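Local coordinates for nicotinate-nucleotide pyrophosphorylase (PDB 2I14), which probably makes nicotinate mononucleotide for NAD biosynthesis by transferring the phosphoribosyl group of 5-phosphoribosyl 1-diphosphate to nicotinate, with ATP hydrolysis, at residues A[62-72]-A[107-115]; A[131-141]-A[286-296]. All coordinates share one frame; numbering follows the deposited sequence.

In the fold
The two contacts belong to different domains. Interaction 1 packs two helices in the N-terminal domain of the quinolinate phosphoribosyltransferase family. Interaction 2 pairs two strands in the C-terminal, barrel-type domain. Their centres lie about 29 Å apart, on opposite sides of the centre of the chain, and their nearest atoms are about 13 Å apart. Helix 108-131 connects them: it starts in interaction 1 and ends just before strand 137-139 of interaction 2. Interaction 2 reaches the pocket of PCP, an analogue of the phosphoribosyl substrate, through Phe140, Gly295 and Gly296. Interaction 1 has no part in the annotated sites, although the side chain of Leu111 comes within about 12 Å of a bound PCP.

Interaction 1 (A[62-72]-A[107-115]); sequences LVGVEEVAKLL and YETALLGML
Met114 is the main bump of helix 108-115. It lies across helix 65-72 and meets Glu67, Val68 and Leu71. The two helices run nearly antiparallel, at 162°, with axes 8.8 Å apart. Met114 has its CG anti to the carbonyl carbon (chi1 -65°) and then bends at SD. SD rests on Glu67 CB at 3.5 Å, and CE turns back to Val68 and Leu71. Val68 CG2 fills the hollow between Leu111 and Leu115, touching Leu111 CB at 4.0 Å and Leu115 CD2 at 3.8 Å. Leu71 fills the next one. Its CG meets Tyr107 CD2 at 3.9 Å, and its CD2 touches Ala110 CB at 3.9 Å. Leu72 CD1 passes Tyr107 CB at 3.8 Å. With an alanine in place of Leu71, a gap would probably open beside Tyr107 and Ala110, leaving the Tyr107 ring less firmly packed. The backbones come closest at Gly64, the N-cap of helix 65-72, whose CA is 4.7 Å from Leu115 CA. Strand 95-98 lies against Val68, Leu72 and Leu111, while Phe10 of the second subunit packs on Leu71. Polar ends find partners elsewhere: Tyr107 OH bonds to Lys19 O, and Glu67 OE2 to Tyr11 N of the second subunit. The helix pair is held together by apolar packing, while its polar groups bond to other parts of the chain and to the second subunit.

Interaction 2 (A[131-141]-A[286-296]); sequences AAKFKPVYSFG and VDVVDAFGVGG. With PCP (1-alpha-pyrophosphoryl-2-alpha,3-alpha-dihydroxy-4-beta-cyclopentane-methanol-5-phosphate), chain I.
Strands 137-139 and 291-294 run parallel, at 21°, as neighbours in the parallel sheet of the alpha/beta-barrel C-terminal domain. Val137, Tyr138 and Ser139 pair with Phe292, Gly293 and Val294. Four backbone bonds join them: Phe292 N to Pro136 O, Tyr138 N to Phe292 O, Val294 N to Tyr138 O and Phe140 N to Val294 O. Val137 and Phe292 share one face of the sheet, where Val137 CG2 meets Phe292 CB at 4.1 Å. Ala132 CB reaches Phe292 CE1 at 3.4 Å, and helix 279-283 packs on this side.

Two lysines of the type I' turn 132-135 reach the other segment. Lys133 NZ makes a salt bridge to Asp287 OD1 at 2.8 Å, on the syn side of the carboxylate. Lys135 NZ bonds Val289 O in the carbonyl plane.

Phe140, with CG anti to the carbonyl carbon (chi1 -74°), brings its ring against Gly293 CA in an off-centre CH-pi contact. Gly293, lacking a side chain, lets it sit this close. PCP O3 lies 3.2 Å from Phe140 CD2. The 5-phosphate of PCP meets the start of helix 296-299: Gly295 N bonds PCP O2P weakly, and Gly296 N bonds PCP O1P almost straight at 2.6 Å.

Interaction 1 (A[62-72]-A[107-115])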
loop_
_atom_site.group_PDB
_atom_site.type_symbol
_atom_site.label_atom_id
_atom_site.label_comp_id
_atom_site.label_asym_id
_atom_site.label_seq_id
_atom_site.Cartn_x
_atom_site.Cartn_y
_atom_site.Cartn_z
ATOM N N LEU A 62 11.567 32.910 1.747
ATOM C CA LEU A 62 11.831 33.819 0.635
ATOM C C LEU A 62 13.301 34.192 0.520
ATOM O O LEU A 62 13.909 34.618 1.503
ATOM C CB LEU A 62 11.037 35.102 0.799
ATOM C CG LEU A 62 10.450 35.727 -0.472
ATOM C CD1 LEU A 62 10.371 37.242 -0.267
ATOM C CD2 LEU A 62 11.302 35.401 -1.706
ATOM N N VAL A 63 13.867 34.047 -0.679
ATOM C CA VAL A 63 15.271 34.389 -0.905
ATOM C C VAL A 63 15.568 34.901 -2.310
ATOM O O VAL A 63 15.070 34.357 -3.295
ATOM C CB VAL A 63 16.179 33.191 -0.663
ATOM C CG1 VAL A 63 17.636 33.609 -0.841
ATOM C CG2 VAL A 63 15.937 32.634 0.729
ATOM N N GLY A 64 16.393 35.939 -2.403
ATOM C CA GLY A 64 16.741 36.485 -3.704
ATOM C C GLY A 64 16.220 37.883 -3.989
ATOM O O GLY A 64 16.503 38.453 -5.044
ATOM N N VAL A 65 15.447 38.443 -3.066
ATOM C CA VAL A 65 14.917 39.787 -3.249
ATOM C C VAL A 65 16.053 40.761 -3.614
ATOM O O VAL A 65 15.857 41.705 -4.372
ATOM C CB VAL A 65 14.225 40.287 -1.957
ATOM C CG1 VAL A 65 13.262 41.424 -2.285
ATOM C CG2 VAL A 65 13.519 39.133 -1.274
ATOM N N GLU A 66 17.242 40.520 -3.073
ATOM C CA GLU A 66 18.394 41.373 -3.348
ATOM C C GLU A 66 18.748 41.355 -4.831
ATOM O O GLU A 66 18.528 42.336 -5.539
ATOM C CB GLU A 66 19.599 40.906 -2.532
ATOM C CG GLU A 66 20.605 42.001 -2.195
ATOM C CD GLU A 66 21.658 41.528 -1.196
ATOM O OE1 GLU A 66 22.777 41.163 -1.638
ATOM O OE2 GLU A 66 21.355 41.512 0.028
ATOM N N GLU A 67 19.298 40.237 -5.299
ATOM C CA GLU A 67 19.667 40.120 -6.698
ATOM C C GLU A 67 18.589 40.645 -7.639
ATOM O O GLU A 67 18.903 41.221 -8.672
ATOM C CB GLU A 67 19.968 38.672 -7.068
ATOM C CG GLU A 67 21.153 38.056 -6.355
ATOM C CD GLU A 67 21.646 36.799 -7.058
ATOM O OE1 GLU A 67 20.808 35.950 -7.421
ATOM O OE2 GLU A 67 22.868 36.650 -7.249
ATOM N N VAL A 68 17.321 40.455 -7.302
ATOM C CA VAL A 68 16.272 40.940 -8.189
ATOM C C VAL A 68 16.267 42.459 -8.272
ATOM O O VAL A 68 16.021 43.033 -9.336
ATOM C CB VAL A 68 14.877 40.427 -7.754
ATOM C CG1 VAL A 68 13.774 41.271 -8.389
ATOM C CG2 VAL A 68 14.718 38.970 -8.190
ATOM N N ALA A 69 16.539 43.115 -7.154
ATOM C CA ALA A 69 16.577 44.564 -7.151
ATOM C C ALA A 69 17.782 44.999 -7.999
ATOM O O ALA A 69 17.684 45.897 -8.832
ATOM C CB ALA A 69 16.697 45.078 -5.725
ATOM N N LYS A 70 18.912 44.335 -7.799
ATOM C CA LYS A 70 20.121 44.653 -8.547
ATOM C C LYS A 70 19.976 44.328 -10.031
ATOM O O LYS A 70 20.872 44.615 -10.817
ATOM C CB LYS A 70 21.326 43.884 -7.979
ATOM C CG LYS A 70 21.752 44.295 -6.562
ATOM C CD LYS A 70 23.036 45.138 -6.544
ATOM C CE LYS A 70 22.857 46.508 -7.227
ATOM N NZ LYS A 70 24.113 47.355 -7.265
ATOM N N LEU A 71 18.858 43.729 -10.416
ATOM C CA LEU A 71 18.635 43.377 -11.821
ATOM C C LEU A 71 17.684 44.360 -12.505
ATOM O O LEU A 71 17.920 44.791 -13.641
ATOM C CB LEU A 71 18.051 41.964 -11.936
ATOM C CG LEU A 71 17.649 41.527 -13.352
ATOM C CD1 LEU A 71 18.871 41.009 -14.117
ATOM C CD2 LEU A 71 16.582 40.457 -13.265
ATOM N N LEU A 72 16.596 44.692 -11.819
ATOM C CA LEU A 72 15.617 45.622 -12.355
ATOM C C LEU A 72 16.082 47.051 -12.109
ATOM O O LEU A 72 15.378 48.018 -12.434
ATOM C CB LEU A 72 14.255 45.384 -11.700
ATOM C CG LEU A 72 13.339 44.322 -12.322
ATOM C CD1 LEU A 72 14.112 43.448 -13.312
ATOM C CD2 LEU A 72 12.714 43.501 -11.198
ATOM N N TYR A 107 12.589 40.239 -18.354
ATOM C CA TYR A 107 13.385 39.898 -17.178
ATOM C C TYR A 107 12.786 38.804 -16.311
ATOM O O TYR A 107 13.224 38.590 -15.179
ATOM C CB TYR A 107 13.655 41.145 -16.329
ATOM C CG TYR A 107 14.677 42.059 -16.954
ATOM C CD1 TYR A 107 14.288 43.159 -17.718
ATOM C CD2 TYR A 107 16.039 41.781 -16.841
ATOM C CE1 TYR A 107 15.231 43.959 -18.360
ATOM C CE2 TYR A 107 16.996 42.571 -17.481
ATOM C CZ TYR A 107 16.585 43.658 -18.241
ATOM O OH TYR A 107 17.528 44.436 -18.888
ATOM N N GLU A 108 11.791 38.103 -16.838
ATOM C CA GLU A 108 11.172 37.032 -16.083
ATOM C C GLU A 108 12.158 35.895 -15.905
ATOM O O GLU A 108 12.488 35.504 -14.788
ATOM C CB GLU A 108 9.939 36.509 -16.806
ATOM C CG GLU A 108 8.821 37.512 -16.877
ATOM C CD GLU A 108 7.469 36.858 -17.125
ATOM O OE1 GLU A 108 7.240 35.766 -16.551
ATOM O OE2 GLU A 108 6.635 37.443 -17.870
ATOM N N THR A 109 12.637 35.373 -17.022
ATOM C CA THR A 109 13.569 34.260 -17.002
ATOM C C THR A 109 14.689 34.414 -15.965
ATOM O O THR A 109 15.167 33.430 -15.369
ATOM C CB THR A 109 14.179 34.088 -18.380
ATOM O OG1 THR A 109 13.131 34.136 -19.355
ATOM C CG2 THR A 109 14.914 32.756 -18.478
ATOM N N ALA A 110 15.101 35.650 -15.741
ATOM C CA ALA A 110 16.168 35.897 -14.800
ATOM C C ALA A 110 15.661 36.072 -13.380
ATOM O O ALA A 110 16.116 35.389 -12.473
ATOM C CB ALA A 110 16.961 37.125 -15.232
ATOM N N LEU A 111 14.717 36.986 -13.182
ATOM C CA LEU A 111 14.205 37.233 -11.837
ATOM C C LEU A 111 13.596 35.993 -11.182
ATOM O O LEU A 111 13.951 35.665 -10.042
ATOM C CB LEU A 111 13.213 38.408 -11.841
ATOM C CG LEU A 111 11.811 38.293 -12.421
ATOM C CD1 LEU A 111 10.893 37.701 -11.370
ATOM C CD2 LEU A 111 11.317 39.679 -12.812
ATOM N N LEU A 112 12.704 35.296 -11.884
ATOM C CA LEU A 112 12.093 34.099 -11.320
ATOM C C LEU A 112 13.161 33.079 -10.927
ATOM O O LEU A 112 13.092 32.478 -9.868
ATOM C CB LEU A 112 11.113 33.464 -12.310
ATOM C CG LEU A 112 9.793 34.196 -12.544
ATOM C CD1 LEU A 112 8.923 33.388 -13.499
ATOM C CD2 LEU A 112 9.083 34.409 -11.214
ATOM N N GLY A 113 14.154 32.875 -11.776
ATOM C CA GLY A 113 15.195 31.923 -11.422
ATOM C C GLY A 113 15.938 32.349 -10.160
ATOM O O GLY A 113 16.338 31.529 -9.331
ATOM N N MET A 114 16.114 33.654 -10.008
ATOM C CA MET A 114 16.801 34.186 -8.851
ATOM C C MET A 114 16.021 33.922 -7.568
ATOM O O MET A 114 16.604 33.568 -6.537
ATOM C CB MET A 114 17.055 35.687 -9.030
ATOM C CG MET A 114 18.020 36.000 -10.186
ATOM S SD MET A 114 18.710 37.698 -10.232
ATOM C CE MET A 114 17.359 38.623 -10.832
ATOM N N LEU A 115 14.706 34.080 -7.618
ATOM C CA LEU A 115 13.900 33.840 -6.425
ATOM C C LEU A 115 13.707 32.335 -6.200
ATOM O O LEU A 115 13.895 31.824 -5.102
ATOM C CB LEU A 115 12.533 34.547 -6.561
ATOM C CG LEU A 115 12.532 36.079 -6.826
ATOM C CD1 LEU A 115 11.145 36.588 -7.224
ATOM C CD2 LEU A 115 13.012 36.812 -5.597
#

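Interaction 2 (A[131-141]-A[286-296])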
loop_
_atom_site.group_PDB
_atom_site.type_symbol
_atom_site.label_atom_id
_atom_site.label_comp_id
_atom_site.label_asym_id
_atom_site.label_seq_id
_atom_site.Cartn_x
_atom_site.Cartn_y
_atom_site.Cartn_z
ATOM N N ALA A 131 14.355 19.988 11.817
ATOM C CA ALA A 131 14.478 18.563 12.080
ATOM C C ALA A 131 15.669 18.210 12.980
ATOM O O ALA A 131 15.642 17.211 13.714
ATOM C CB ALA A 131 14.566 17.798 10.769
ATOM N N ALA A 132 16.703 19.038 12.927
ATOM C CA ALA A 132 17.900 18.804 13.726
ATOM C C ALA A 132 17.821 19.441 15.102
ATOM O O ALA A 132 18.834 19.562 15.778
ATOM C CB ALA A 132 19.137 19.327 12.994
ATOM N N LYS A 133 16.614 19.837 15.507
ATOM C CA LYS A 133 16.378 20.472 16.805
ATOM C C LYS A 133 17.314 21.677 16.907
ATOM O O LYS A 133 18.027 21.857 17.905
ATOM C CB LYS A 133 16.681 19.489 17.934
ATOM C CG LYS A 133 15.985 18.144 17.819
ATOM C CD LYS A 133 14.671 18.106 18.587
ATOM C CE LYS A 133 14.698 17.046 19.699
ATOM N NZ LYS A 133 14.786 15.625 19.221
ATOM N N PHE A 134 17.323 22.484 15.850
ATOM C CA PHE A 134 18.160 23.675 15.769
ATOM C C PHE A 134 19.630 23.501 16.136
ATOM O O PHE A 134 20.337 24.483 16.327
ATOM C CB PHE A 134 17.531 24.794 16.574
ATOM C CG PHE A 134 16.252 25.277 15.985
ATOM C CD1 PHE A 134 16.240 26.343 15.093
ATOM C CD2 PHE A 134 15.049 24.615 16.257
ATOM C CE1 PHE A 134 15.048 26.742 14.474
ATOM C CE2 PHE A 134 13.851 25.002 15.646
ATOM C CZ PHE A 134 13.850 26.064 14.755
ATOM N N LYS A 135 20.096 22.258 16.208
ATOM C CA LYS A 135 21.496 22.012 16.486
ATOM C C LYS A 135 22.326 22.571 15.319
ATOM O O LYS A 135 21.787 23.077 14.339
ATOM C CB LYS A 135 21.736 20.522 16.638
ATOM C CG LYS A 135 21.354 19.983 18.007
ATOM C CD LYS A 135 20.838 18.567 17.900
ATOM C CE LYS A 135 21.135 17.765 19.138
ATOM N NZ LYS A 135 22.592 17.528 19.199
ATOM N N PRO A 136 23.658 22.521 15.417
ATOM C CA PRO A 136 24.373 23.075 14.262
ATOM C C PRO A 136 24.322 22.210 12.995
ATOM O O PRO A 136 24.348 20.973 13.046
ATOM C CB PRO A 136 25.797 23.277 14.805
ATOM C CG PRO A 136 25.916 22.234 15.896
ATOM C CD PRO A 136 24.568 22.310 16.563
ATOM N N VAL A 137 24.258 22.885 11.852
ATOM C CA VAL A 137 24.200 22.237 10.539
ATOM C C VAL A 137 25.047 23.022 9.548
ATOM O O VAL A 137 24.871 24.231 9.378
ATOM C CB VAL A 137 22.750 22.199 9.998
ATOM C CG1 VAL A 137 22.725 21.559 8.646
ATOM C CG2 VAL A 137 21.860 21.445 10.947
ATOM N N TYR A 138 25.944 22.332 8.866
ATOM C CA TYR A 138 26.806 23.013 7.919
ATOM C C TYR A 138 26.601 22.581 6.487
ATOM O O TYR A 138 26.593 21.393 6.178
ATOM C CB TYR A 138 28.277 22.820 8.319
ATOM C CG TYR A 138 28.557 23.260 9.738
ATOM C CD1 TYR A 138 28.690 22.334 10.775
ATOM C CD2 TYR A 138 28.585 24.604 10.053
ATOM C CE1 TYR A 138 28.832 22.749 12.083
ATOM C CE2 TYR A 138 28.722 25.031 11.353
ATOM C CZ TYR A 138 28.843 24.106 12.370
ATOM O OH TYR A 138 28.948 24.562 13.674
ATOM N N SER A 139 26.445 23.569 5.613
ATOM C CA SER A 139 26.260 23.339 4.178
ATOM C C SER A 139 27.540 22.755 3.566
ATOM O O SER A 139 28.615 23.291 3.761
ATOM C CB SER A 139 25.885 24.661 3.488
ATOM O OG SER A 139 25.713 24.475 2.096
ATOM N N PHE A 140 27.403 21.655 2.838
ATOM C CA PHE A 140 28.524 20.966 2.211
ATOM C C PHE A 140 28.206 20.595 0.770
ATOM O O PHE A 140 29.041 20.012 0.074
ATOM C CB PHE A 140 28.801 19.647 2.930
ATOM C CG PHE A 140 29.461 19.784 4.267
ATOM C CD1 PHE A 140 29.812 21.032 4.777
ATOM C CD2 PHE A 140 29.770 18.635 5.009
ATOM C CE1 PHE A 140 30.466 21.135 6.008
ATOM C CE2 PHE A 140 30.417 18.721 6.228
ATOM C CZ PHE A 140 30.770 19.972 6.736
ATOM N N GLY A 141 27.003 20.928 0.325
ATOM C CA GLY A 141 26.565 20.521 -0.999
ATOM C C GLY A 141 27.004 21.117 -2.316
ATOM O O GLY A 141 26.743 20.499 -3.345
ATOM N N VAL A 286 19.029 12.717 15.559
ATOM C CA VAL A 286 19.327 13.993 16.220
ATOM C C VAL A 286 19.826 13.879 17.647
ATOM O O VAL A 286 20.853 14.460 18.013
ATOM C CB VAL A 286 18.103 14.901 16.334
ATOM C CG1 VAL A 286 18.509 16.325 16.078
ATOM C CG2 VAL A 286 17.006 14.435 15.419
ATOM N N ASP A 287 19.069 13.151 18.461
ATOM C CA ASP A 287 19.384 12.997 19.872
ATOM C C ASP A 287 20.660 12.222 20.178
ATOM O O ASP A 287 20.898 11.850 21.316
ATOM C CB ASP A 287 18.196 12.351 20.597
ATOM C CG ASP A 287 16.914 13.145 20.440
ATOM O OD1 ASP A 287 16.970 14.396 20.513
ATOM O OD2 ASP A 287 15.848 12.521 20.250
ATOM N N VAL A 288 21.498 11.988 19.185
ATOM C CA VAL A 288 22.715 11.246 19.441
ATOM C C VAL A 288 23.872 11.832 18.641
ATOM O O VAL A 288 24.988 11.326 18.671
ATOM C CB VAL A 288 22.496 9.760 19.089
ATOM C CG1 VAL A 288 23.792 8.980 19.188
ATOM C CG2 VAL A 288 21.457 9.168 20.025
ATOM N N VAL A 289 23.602 12.914 17.926
ATOM C CA VAL A 289 24.635 13.555 17.132
ATOM C C VAL A 289 24.748 15.007 17.565
ATOM O O VAL A 289 23.760 15.635 17.960
ATOM C CB VAL A 289 24.323 13.462 15.627
ATOM C CG1 VAL A 289 24.431 12.022 15.171
ATOM C CG2 VAL A 289 22.935 13.964 15.360
ATOM N N ASP A 290 25.963 15.533 17.490
ATOM C CA ASP A 290 26.220 16.891 17.914
ATOM C C ASP A 290 26.054 17.939 16.832
ATOM O O ASP A 290 25.465 18.997 17.080
ATOM C CB ASP A 290 27.621 16.975 18.525
ATOM C CG ASP A 290 27.698 16.313 19.891
ATOM O OD1 ASP A 290 27.826 15.067 19.966
ATOM O OD2 ASP A 290 27.608 17.054 20.898
ATOM N N ALA A 291 26.583 17.653 15.641
ATOM C CA ALA A 291 26.493 18.582 14.519
ATOM C C ALA A 291 26.337 17.849 13.204
ATOM O O ALA A 291 26.910 16.770 13.004
ATOM C CB ALA A 291 27.710 19.459 14.475
ATOM N N PHE A 292 25.572 18.460 12.302
ATOM C CA PHE A 292 25.301 17.870 10.993
ATOM C C PHE A 292 25.979 18.528 9.807
ATOM O O PHE A 292 26.080 19.757 9.734
ATOM C CB PHE A 292 23.806 17.883 10.702
ATOM C CG PHE A 292 22.983 17.127 11.685
ATOM C CD1 PHE A 292 22.471 17.756 12.800
ATOM C CD2 PHE A 292 22.673 15.796 11.468
ATOM C CE1 PHE A 292 21.650 17.076 13.687
ATOM C CE2 PHE A 292 21.854 15.111 12.350
ATOM C CZ PHE A 292 21.341 15.763 13.464
ATOM N N GLY A 293 26.416 17.687 8.871
ATOM C CA GLY A 293 27.037 18.148 7.639
ATOM C C GLY A 293 26.091 17.734 6.513
ATOM O O GLY A 293 26.000 16.550 6.158
ATOM N N VAL A 294 25.362 18.684 5.946
ATOM C CA VAL A 294 24.420 18.331 4.895
ATOM C C VAL A 294 24.814 18.816 3.502
ATOM O O VAL A 294 25.161 19.979 3.320
ATOM C CB VAL A 294 23.003 18.859 5.228
ATOM C CG1 VAL A 294 22.040 18.585 4.077
ATOM C CG2 VAL A 294 22.502 18.195 6.474
ATOM N N GLY A 295 24.735 17.917 2.521
ATOM C CA GLY A 295 25.069 18.276 1.164
ATOM C C GLY A 295 23.893 18.515 0.223
ATOM O O GLY A 295 23.205 19.551 0.288
ATOM N N GLY A 296 23.679 17.547 -0.666
ATOM C CA GLY A 296 22.629 17.618 -1.669
ATOM C C GLY A 296 21.216 17.995 -1.277
ATOM O O GLY A 296 20.572 18.733 -2.012
HETATM C C1 PCP I . 30.457 14.207 1.228
HETATM C C2 PCP I . 30.424 15.654 0.688
HETATM C C3 PCP I . 30.056 16.516 1.921
HETATM C C4 PCP I . 29.096 15.633 2.748
HETATM C C5 PCP I . 29.627 14.269 2.471
HETATM C CP PCP I . 27.581 15.789 2.400
HETATM O O1 PCP I . 31.854 13.817 1.699
HETATM O O2 PCP I . 31.697 16.039 0.162
HETATM O O3 PCP I . 31.192 16.845 2.742
HETATM O OP PCP I . 27.211 15.463 1.014
HETATM P P PCP I . 25.819 14.710 0.608
HETATM O O1P PCP I . 25.267 15.432 -0.559
HETATM O O2P PCP I . 24.925 14.792 1.806
HETATM O O3P PCP I . 26.203 13.313 0.253
HETATM P PA PCP I . 32.259 12.393 2.284
HETATM O O1A PCP I . 31.827 11.360 1.258
HETATM O O2A PCP I . 31.505 12.246 3.589
HETATM O O3A PCP I . 33.808 12.514 2.454
HETATM P PB PCP I . 34.981 13.188 1.699
HETATM O O1B PCP I . 36.307 12.779 2.246
HETATM O O2B PCP I . 34.937 14.633 1.809
HETATM O O3B PCP I . 34.955 12.847 0.247
#